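Local coordinates for type IV pilus biogenesis protein PilB (Streptococcus sanguinis, PDB 7B7P) that serves as a minor type IV pilin with a direct role in adhesion, probably through its metal-binding von Willebrand factor A-like module, at residues F41-Y54 with M65-D77. Residues are numbered along the deposited sequence; the frame is centred on the assembly and turned at random.
Sequences FKGSKQGLTREWSY and MNYVWNKQKQDWD
Trp76 enters the loop 41-52 with its indole between the Leu48 side chain on one face and the rim of the Trp69 ring on the other. Traced outward, its CB meets Lys45 CD at 3.9 Å, and Leu48 CD2 sits over the face of the ring. NE1 donates to Trp52 O (3.0 Å, N-H...O 148°), the carbonyl oxygen tilted out of the ring plane. Farther along, CE3 brushes Lys45 CD, CZ2 reaches Thr49 O at the ring edge, and CH2 ends against Leu48 CB at 3.4 Å, part of a CH-pi contact over the six-membered ring. Lys45 runs past the indole in the opposite direction, bends at chi3 (-95°) and gives its NZ to the syn lone pair of Asp75 OD2 (2.8 Å), a salt bridge. The two segments run into the paired strands 53-57 and 64-67 of a beta hairpin in the pilin module's sheet, where Tyr54 and Tyr67 form an antiparallel hydrogen-bonded pair; strand 148-152 pairs with strand 53-57 on the side away from 64-67, Ser53 bonding to Tyr151. Beyond that pair, Ser53 OG accepts a hydrogen bond from the backbone N of Trp69 (3.2 Å). The Trp69 indole lies flat against the type II turn 49-52, Glu51 CA sitting 3.3 Å from the centroid of its five-membered ring. Leu48 CD2 leans obliquely on the Tyr67 ring near CG, while Phe41 CZ comes within 3.6 Å of Tyr67 CE1, the two ring planes steeply inclined.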
ATOM      1  N   PHE A  41      -4.581  19.639  15.066  1.00102.06           N
ATOM      2  CA  PHE A  41      -3.904  20.654  15.871  1.00102.23           C
ATOM      3  C   PHE A  41      -4.826  21.855  16.035  1.00100.06           C
ATOM      4  O   PHE A  41      -5.321  22.398  15.043  1.00101.28           O
ATOM      5  CB  PHE A  41      -2.571  21.082  15.238  1.00 95.92           C
ATOM      6  CG  PHE A  41      -1.768  22.014  16.098  1.00 91.90           C
ATOM      7  CD1 PHE A  41      -0.959  21.522  17.105  1.00 95.14           C
ATOM      8  CD2 PHE A  41      -1.835  23.382  15.907  1.00 91.98           C
ATOM      9  CE1 PHE A  41      -0.227  22.379  17.903  1.00 93.53           C
ATOM     10  CE2 PHE A  41      -1.108  24.245  16.695  1.00 92.41           C
ATOM     11  CZ  PHE A  41      -0.300  23.743  17.694  1.00 93.66           C
ATOM     12  N   LYS A  42      -5.062  22.262  17.288  1.00104.08           N
ATOM     13  CA  LYS A  42      -5.956  23.380  17.583  1.00107.59           C
ATOM     14  C   LYS A  42      -5.336  24.405  18.529  1.00106.12           C
ATOM     15  O   LYS A  42      -6.041  25.310  18.991  1.00111.56           O
ATOM     16  CB  LYS A  42      -7.280  22.870  18.178  1.00107.54           C
ATOM     17  CG  LYS A  42      -7.798  21.570  17.561  1.00104.63           C
ATOM     18  CD  LYS A  42      -8.962  21.853  16.615  1.00108.53           C
ATOM     19  CE  LYS A  42      -9.894  20.663  16.467  1.00104.16           C
ATOM     20  NZ  LYS A  42     -11.303  21.098  16.274  1.00107.93           N
ATOM     21  N   GLY A  43      -4.038  24.308  18.801  1.00107.54           N
ATOM     22  CA  GLY A  43      -3.418  24.982  19.929  1.00107.92           C
ATOM     23  C   GLY A  43      -3.103  23.927  20.967  1.00109.83           C
ATOM     24  O   GLY A  43      -2.780  22.795  20.598  1.00113.65           O
ATOM     25  N   SER A  44      -3.163  24.270  22.252  1.00113.09           N
ATOM     26  CA  SER A  44      -3.395  23.254  23.274  1.00113.77           C
ATOM     27  C   SER A  44      -2.388  22.101  23.346  1.00112.09           C
ATOM     28  O   SER A  44      -1.314  22.140  22.738  1.00110.39           O
ATOM     29  CB  SER A  44      -4.796  22.678  23.042  1.00116.61           C
ATOM     30  OG  SER A  44      -4.867  21.307  23.390  1.00116.47           O
ATOM     31  N   LYS A  45      -2.735  21.080  24.133  1.00112.53           N
ATOM     32  CA  LYS A  45      -2.170  19.744  24.020  1.00112.79           C
ATOM     33  C   LYS A  45      -3.266  18.694  23.905  1.00113.24           C
ATOM     34  O   LYS A  45      -2.962  17.497  23.819  1.00112.22           O
ATOM     35  CB  LYS A  45      -1.260  19.427  25.215  1.00108.32           C
ATOM     36  CG  LYS A  45      -0.157  20.428  25.453  1.00106.21           C
ATOM     37  CD  LYS A  45       0.828  19.903  26.489  1.00109.82           C
ATOM     38  CE  LYS A  45       0.489  20.412  27.879  1.00109.06           C
ATOM     39  NZ  LYS A  45       1.231  19.686  28.943  1.00111.85           N
ATOM     40  N   GLN A  46      -4.532  19.118  23.901  1.00112.95           N
ATOM     41  CA  GLN A  46      -5.677  18.226  23.718  1.00118.35           C
ATOM     42  C   GLN A  46      -5.739  17.780  22.264  1.00115.57           C
ATOM     43  O   GLN A  46      -6.183  18.523  21.387  1.00116.74           O
ATOM     44  CB  GLN A  46      -6.982  18.910  24.125  1.00121.67           C
ATOM     45  CG  GLN A  46      -7.020  19.511  25.532  1.00123.60           C
ATOM     46  CD  GLN A  46      -8.203  20.458  25.743  1.00126.42           C
ATOM     47  OE1 GLN A  46      -8.415  21.399  24.970  1.00128.66           O
ATOM     48  NE2 GLN A  46      -8.983  20.204  26.793  1.00126.98           N
ATOM     49  N   GLY A  47      -5.318  16.549  22.011  1.00113.22           N
ATOM     50  CA  GLY A  47      -5.391  15.989  20.680  1.00109.16           C
ATOM     51  C   GLY A  47      -4.024  15.522  20.243  1.00108.72           C
ATOM     52  O   GLY A  47      -3.897  14.668  19.358  1.00106.09           O
ATOM     53  N   LEU A  48      -2.991  16.073  20.874  1.00105.62           N
ATOM     54  CA  LEU A  48      -1.627  15.753  20.491  1.00103.71           C
ATOM     55  C   LEU A  48      -1.371  14.260  20.663  1.00102.33           C
ATOM     56  O   LEU A  48      -1.601  13.695  21.736  1.00100.44           O
ATOM     57  CB  LEU A  48      -0.635  16.579  21.316  1.00108.22           C
ATOM     58  CG  LEU A  48      -0.120  17.903  20.729  1.00104.12           C
ATOM     59  CD1 LEU A  48      -1.242  18.683  20.053  1.00101.44           C
ATOM     60  CD2 LEU A  48       0.563  18.759  21.793  1.00103.69           C
ATOM     61  N   THR A  49      -0.927  13.628  19.582  1.00 97.86           N
ATOM     62  CA  THR A  49      -0.557  12.222  19.585  1.00 96.33           C
ATOM     63  C   THR A  49       0.810  12.065  20.238  1.00102.43           C
ATOM     64  O   THR A  49       1.741  12.813  19.926  1.00102.52           O
ATOM     65  CB  THR A  49      -0.536  11.699  18.153  1.00 91.00           C
ATOM     66  OG1 THR A  49      -1.754  12.073  17.502  1.00 84.88           O
ATOM     67  CG2 THR A  49      -0.382  10.197  18.130  1.00 93.27           C
ATOM     68  N   ARG A  50       0.929  11.100  21.146  1.00101.81           N
ATOM     69  CA  ARG A  50       2.130  11.008  21.966  1.00106.69           C
ATOM     70  C   ARG A  50       3.340  10.603  21.132  1.00104.84           C
ATOM     71  O   ARG A  50       3.223   9.878  20.143  1.00100.96           O
ATOM     72  CB  ARG A  50       1.937  10.002  23.103  1.00110.38           C
ATOM     73  CG  ARG A  50       0.550   9.966  23.735  1.00114.76           C
ATOM     74  CD  ARG A  50       0.243   8.547  24.195  1.00116.66           C
ATOM     75  NE  ARG A  50       1.314   8.053  25.061  1.00117.77           N
ATOM     76  CZ  ARG A  50       1.322   8.155  26.386  1.00120.10           C
ATOM     77  NH1 ARG A  50       0.300   8.722  27.017  1.00118.85           N
ATOM     78  NH2 ARG A  50       2.353   7.683  27.077  1.00122.57           N
ATOM     79  N   GLU A  51       4.515  11.068  21.570  1.00106.51           N
ATOM     80  CA  GLU A  51       5.838  10.857  20.972  1.00106.92           C
ATOM     81  C   GLU A  51       6.045  11.629  19.672  1.00104.20           C
ATOM     82  O   GLU A  51       7.063  11.431  18.985  1.00 98.91           O
ATOM     83  CB  GLU A  51       6.151   9.369  20.767  1.00107.99           C
ATOM     84  CG  GLU A  51       5.769   8.501  21.961  1.00113.17           C
ATOM     85  CD  GLU A  51       5.859   7.013  21.679  1.00115.09           C
ATOM     86  OE1 GLU A  51       5.701   6.221  22.637  1.00119.29           O
ATOM     87  OE2 GLU A  51       6.098   6.638  20.509  1.00107.78           O
ATOM     88  N   TRP A  52       5.127  12.526  19.327  1.00101.46           N
ATOM     89  CA  TRP A  52       5.307  13.462  18.229  1.00 98.88           C
ATOM     90  C   TRP A  52       5.422  14.873  18.790  1.00 97.22           C
ATOM     91  O   TRP A  52       4.584  15.299  19.594  1.00 94.84           O
ATOM     92  CB  TRP A  52       4.149  13.362  17.235  1.00 97.27           C
ATOM     93  CG  TRP A  52       4.205  12.087  16.476  1.00100.10           C
ATOM     94  CD1 TRP A  52       3.527  10.940  16.757  1.00 98.51           C
ATOM     95  CD2 TRP A  52       5.019  11.806  15.326  1.00 97.60           C
ATOM     96  NE1 TRP A  52       3.858   9.965  15.846  1.00101.59           N
ATOM     97  CE2 TRP A  52       4.774  10.470  14.960  1.00 95.03           C
ATOM     98  CE3 TRP A  52       5.920  12.559  14.566  1.00 89.08           C
ATOM     99  CZ2 TRP A  52       5.395   9.869  13.867  1.00 94.66           C
ATOM    100  CZ3 TRP A  52       6.538  11.960  13.479  1.00 90.14           C
ATOM    101  CH2 TRP A  52       6.272  10.628  13.140  1.00 91.94           C
ATOM    102  N   SER A  53       6.469  15.582  18.382  1.00 97.53           N
ATOM    103  CA  SER A  53       6.623  16.996  18.690  1.00 94.82           C
ATOM    104  C   SER A  53       5.917  17.838  17.629  1.00 87.84           C
ATOM    105  O   SER A  53       5.758  17.415  16.483  1.00 88.84           O
ATOM    106  CB  SER A  53       8.101  17.356  18.772  1.00 90.30           C
ATOM    107  OG  SER A  53       8.822  16.288  19.354  1.00 93.29           O
ATOM    108  N   TYR A  54       5.470  19.028  18.026  1.00 89.63           N
ATOM    109  CA  TYR A  54       4.614  19.849  17.181  1.00 89.81           C
ATOM    110  C   TYR A  54       5.098  21.294  17.145  1.00 90.41           C
ATOM    111  O   TYR A  54       5.707  21.787  18.097  1.00 90.58           O
ATOM    112  CB  TYR A  54       3.152  19.834  17.663  1.00 90.07           C
ATOM    113  CG  TYR A  54       2.428  18.510  17.524  1.00 93.27           C
ATOM    114  CD1 TYR A  54       2.761  17.418  18.322  1.00 95.57           C
ATOM    115  CD2 TYR A  54       1.388  18.359  16.618  1.00 91.06           C
ATOM    116  CE1 TYR A  54       2.088  16.214  18.205  1.00 95.42           C
ATOM    117  CE2 TYR A  54       0.714  17.161  16.496  1.00 93.73           C
ATOM    118  CZ  TYR A  54       1.069  16.092  17.294  1.00 93.39           C
ATOM    119  OH  TYR A  54       0.402  14.896  17.171  1.00 95.70           O
ATOM    120  N   MET A  65       4.316  28.425  18.720  1.00 97.47           N
ATOM    121  CA  MET A  65       4.838  27.597  19.797  1.00 98.25           C
ATOM    122  C   MET A  65       5.273  26.225  19.321  1.00 93.90           C
ATOM    123  O   MET A  65       4.966  25.774  18.215  1.00 96.20           O
ATOM    124  CB  MET A  65       3.839  27.471  20.948  1.00 97.51           C
ATOM    125  CG  MET A  65       4.042  28.635  21.904  1.00101.69           C
ATOM    126  SD  MET A  65       2.552  29.272  22.623  1.00113.29           S
ATOM    127  CE  MET A  65       1.600  29.346  21.127  1.00106.33           C
ATOM    128  N   ASN A  66       6.002  25.573  20.217  1.00 90.32           N
ATOM    129  CA  ASN A  66       6.780  24.381  19.920  1.00 91.95           C
ATOM    130  C   ASN A  66       6.579  23.414  21.084  1.00 98.65           C
ATOM    131  O   ASN A  66       7.171  23.600  22.151  1.00102.26           O
ATOM    132  CB  ASN A  66       8.241  24.760  19.735  1.00 85.48           C
ATOM    133  CG  ASN A  66       9.122  23.578  19.450  1.00 89.26           C
ATOM    134  OD1 ASN A  66       8.681  22.581  18.880  1.00 91.97           O
ATOM    135  ND2 ASN A  66      10.390  23.686  19.826  1.00 86.83           N
ATOM    136  N   TYR A  67       5.733  22.400  20.886  1.00 95.72           N
ATOM    137  CA  TYR A  67       5.480  21.365  21.890  1.00 96.10           C
ATOM    138  C   TYR A  67       6.429  20.207  21.619  1.00 97.51           C
ATOM    139  O   TYR A  67       6.219  19.431  20.685  1.00 95.84           O
ATOM    140  CB  TYR A  67       4.031  20.899  21.843  1.00 93.12           C
ATOM    141  CG  TYR A  67       3.013  22.010  21.807  1.00 97.08           C
ATOM    142  CD1 TYR A  67       2.712  22.660  20.619  1.00 96.96           C
ATOM    143  CD2 TYR A  67       2.345  22.405  22.960  1.00102.39           C
ATOM    144  CE1 TYR A  67       1.781  23.674  20.575  1.00100.31           C
ATOM    145  CE2 TYR A  67       1.406  23.419  22.929  1.00103.36           C
ATOM    146  CZ  TYR A  67       1.125  24.047  21.730  1.00105.11           C
ATOM    147  OH  TYR A  67       0.192  25.060  21.677  1.00107.97           O
ATOM    148  N   VAL A  68       7.474  20.078  22.446  1.00 99.13           N
ATOM    149  CA  VAL A  68       8.546  19.107  22.226  1.00102.25           C
ATOM    150  C   VAL A  68       8.305  17.874  23.088  1.00107.12           C
ATOM    151  O   VAL A  68       7.863  17.981  24.239  1.00105.85           O
ATOM    152  CB  VAL A  68       9.926  19.729  22.515  1.00 99.81           C
ATOM    153  CG1 VAL A  68      11.037  18.770  22.115  1.00 98.64           C
ATOM    154  CG2 VAL A  68      10.071  21.056  21.784  1.00 92.00           C
ATOM    155  N   TRP A  69       8.608  16.696  22.535  1.00111.64           N
ATOM    156  CA  TRP A  69       8.334  15.439  23.224  1.00113.69           C
ATOM    157  C   TRP A  69       9.344  15.194  24.339  1.00115.33           C
ATOM    158  O   TRP A  69      10.559  15.244  24.114  1.00113.14           O
ATOM    159  CB  TRP A  69       8.352  14.261  22.251  1.00111.19           C
ATOM    160  CG  TRP A  69       7.987  12.963  22.923  1.00114.39           C
ATOM    161  CD1 TRP A  69       8.756  11.831  23.017  1.00115.26           C
ATOM    162  CD2 TRP A  69       6.763  12.675  23.613  1.00114.72           C
ATOM    163  NE1 TRP A  69       8.080  10.857  23.716  1.00114.45           N
ATOM    164  CE2 TRP A  69       6.856  11.349  24.094  1.00115.49           C
ATOM    165  CE3 TRP A  69       5.593  13.404  23.859  1.00112.13           C
ATOM    166  CZ2 TRP A  69       5.824  10.741  24.804  1.00113.57           C
ATOM    167  CZ3 TRP A  69       4.571  12.801  24.566  1.00114.15           C
ATOM    168  CH2 TRP A  69       4.692  11.481  25.029  1.00115.68           C
ATOM    169  N   ASN A  70       8.828  14.888  25.535  1.00118.40           N
ATOM    170  CA  ASN A  70       9.661  14.735  26.725  1.00119.92           C
ATOM    171  C   ASN A  70      10.264  13.341  26.831  1.00122.46           C
ATOM    172  O   ASN A  70      11.473  13.198  27.044  1.00126.30           O
ATOM    173  CB  ASN A  70       8.839  15.034  27.977  1.00122.14           C
ATOM    174  CG  ASN A  70       9.653  15.710  29.050  1.00125.76           C
ATOM    175  OD1 ASN A  70      10.740  15.246  29.415  1.00125.83           O
ATOM    176  ND2 ASN A  70       9.144  16.829  29.555  1.00122.40           N
ATOM    177  N   LYS A  71       9.419  12.310  26.718  1.00121.40           N
ATOM    178  CA  LYS A  71       9.776  10.898  26.837  1.00123.18           C
ATOM    179  C   LYS A  71      10.080  10.522  28.283  1.00125.59           C
ATOM    180  O   LYS A  71       9.497   9.568  28.809  1.00123.21           O
ATOM    181  CB  LYS A  71      10.956  10.536  25.926  1.00121.64           C
ATOM    182  CG  LYS A  71      11.106   9.042  25.682  1.00117.11           C
ATOM    183  CD  LYS A  71      12.513   8.672  25.240  1.00123.12           C
ATOM    184  CE  LYS A  71      13.563   9.582  25.857  1.00121.09           C
ATOM    185  NZ  LYS A  71      14.918   9.239  25.358  1.00120.20           N
ATOM    186  N   GLN A  72      10.982  11.256  28.939  1.00126.46           N
ATOM    187  CA  GLN A  72      11.293  10.941  30.328  1.00124.11           C
ATOM    188  C   GLN A  72      10.226  11.456  31.288  1.00122.82           C
ATOM    189  O   GLN A  72       9.958  10.808  32.305  1.00125.48           O
ATOM    190  CB  GLN A  72      12.675  11.482  30.696  1.00124.21           C
ATOM    191  CG  GLN A  72      13.830  10.610  30.193  1.00126.08           C
ATOM    192  CD  GLN A  72      14.326   9.619  31.242  1.00132.61           C
ATOM    193  OE1 GLN A  72      15.082   9.981  32.149  1.00132.30           O
ATOM    194  NE2 GLN A  72      13.913   8.357  31.112  1.00129.38           N
ATOM    195  N   LYS A  73       9.605  12.595  30.992  1.00120.50           N
ATOM    196  CA  LYS A  73       8.395  13.005  31.695  1.00122.02           C
ATOM    197  C   LYS A  73       7.126  12.638  30.931  1.00121.81           C
ATOM    198  O   LYS A  73       6.024  12.801  31.470  1.00119.88           O
ATOM    199  CB  LYS A  73       8.413  14.519  31.987  1.00124.46           C
ATOM    200  CG  LYS A  73       8.903  14.860  33.404  1.00123.52           C
ATOM    201  CD  LYS A  73       8.842  16.349  33.768  1.00122.51           C
ATOM    202  CE  LYS A  73       9.236  17.259  32.621  1.00119.82           C
ATOM    203  NZ  LYS A  73      10.665  17.101  32.222  1.00120.76           N
ATOM    204  N   GLN A  74       7.267  12.126  29.707  1.00123.59           N
ATOM    205  CA  GLN A  74       6.155  11.696  28.855  1.00121.99           C
ATOM    206  C   GLN A  74       5.078  12.779  28.753  1.00121.84           C
ATOM    207  O   GLN A  74       3.895  12.558  29.029  1.00119.47           O
ATOM    208  CB  GLN A  74       5.568  10.368  29.346  1.00121.54           C
ATOM    209  CG  GLN A  74       6.452   9.154  29.062  1.00118.20           C
ATOM    210  CD  GLN A  74       5.984   8.348  27.865  1.00118.67           C
ATOM    211  OE1 GLN A  74       4.782   8.200  27.636  1.00118.28           O
ATOM    212  NE2 GLN A  74       6.933   7.812  27.100  1.00114.23           N
ATOM    213  N   ASP A  75       5.518  13.963  28.337  1.00122.51           N
ATOM    214  CA  ASP A  75       4.630  15.100  28.119  1.00119.89           C
ATOM    215  C   ASP A  75       5.295  16.036  27.108  1.00117.39           C
ATOM    216  O   ASP A  75       6.260  15.655  26.435  1.00113.19           O
ATOM    217  CB  ASP A  75       4.304  15.788  29.457  1.00118.21           C
ATOM    218  CG  ASP A  75       3.093  16.694  29.363  1.00117.24           C
ATOM    219  OD1 ASP A  75       2.020  16.210  28.943  1.00120.44           O
ATOM    220  OD2 ASP A  75       3.216  17.892  29.701  1.00120.11           O
ATOM    221  N   TRP A  76       4.783  17.265  27.005  1.00118.57           N
ATOM    222  CA  TRP A  76       5.277  18.251  26.056  1.00111.90           C
ATOM    223  C   TRP A  76       5.793  19.484  26.785  1.00110.07           C
ATOM    224  O   TRP A  76       5.209  19.927  27.784  1.00106.79           O
ATOM    225  CB  TRP A  76       4.184  18.630  25.046  1.00107.76           C
ATOM    226  CG  TRP A  76       3.900  17.508  24.097  1.00108.79           C
ATOM    227  CD1 TRP A  76       4.693  17.085  23.068  1.00107.10           C
ATOM    228  CD2 TRP A  76       2.769  16.632  24.119  1.00110.94           C
ATOM    229  NE1 TRP A  76       4.114  16.012  22.436  1.00107.85           N
ATOM    230  CE2 TRP A  76       2.931  15.714  23.062  1.00111.06           C
ATOM    231  CE3 TRP A  76       1.632  16.537  24.923  1.00110.99           C
ATOM    232  CZ2 TRP A  76       1.998  14.717  22.788  1.00107.62           C
ATOM    233  CZ3 TRP A  76       0.709  15.548  24.651  1.00107.10           C
ATOM    234  CH2 TRP A  76       0.900  14.649  23.596  1.00106.33           C
ATOM    235  N   ASP A  77       6.899  20.026  26.269  1.00109.52           N
ATOM    236  CA  ASP A  77       7.583  21.182  26.847  1.00110.86           C
ATOM    237  C   ASP A  77       7.185  22.432  26.066  1.00106.89           C
ATOM    238  O   ASP A  77       7.937  22.946  25.239  1.00107.76           O
ATOM    239  CB  ASP A  77       9.093  20.959  26.832  1.00109.37           C
ATOM    240  CG  ASP A  77       9.495  19.691  27.554  1.00110.07           C
ATOM    241  OD1 ASP A  77       8.732  19.250  28.437  1.00115.56           O
ATOM    242  OD2 ASP A  77      10.562  19.127  27.232  1.00110.42           O
TER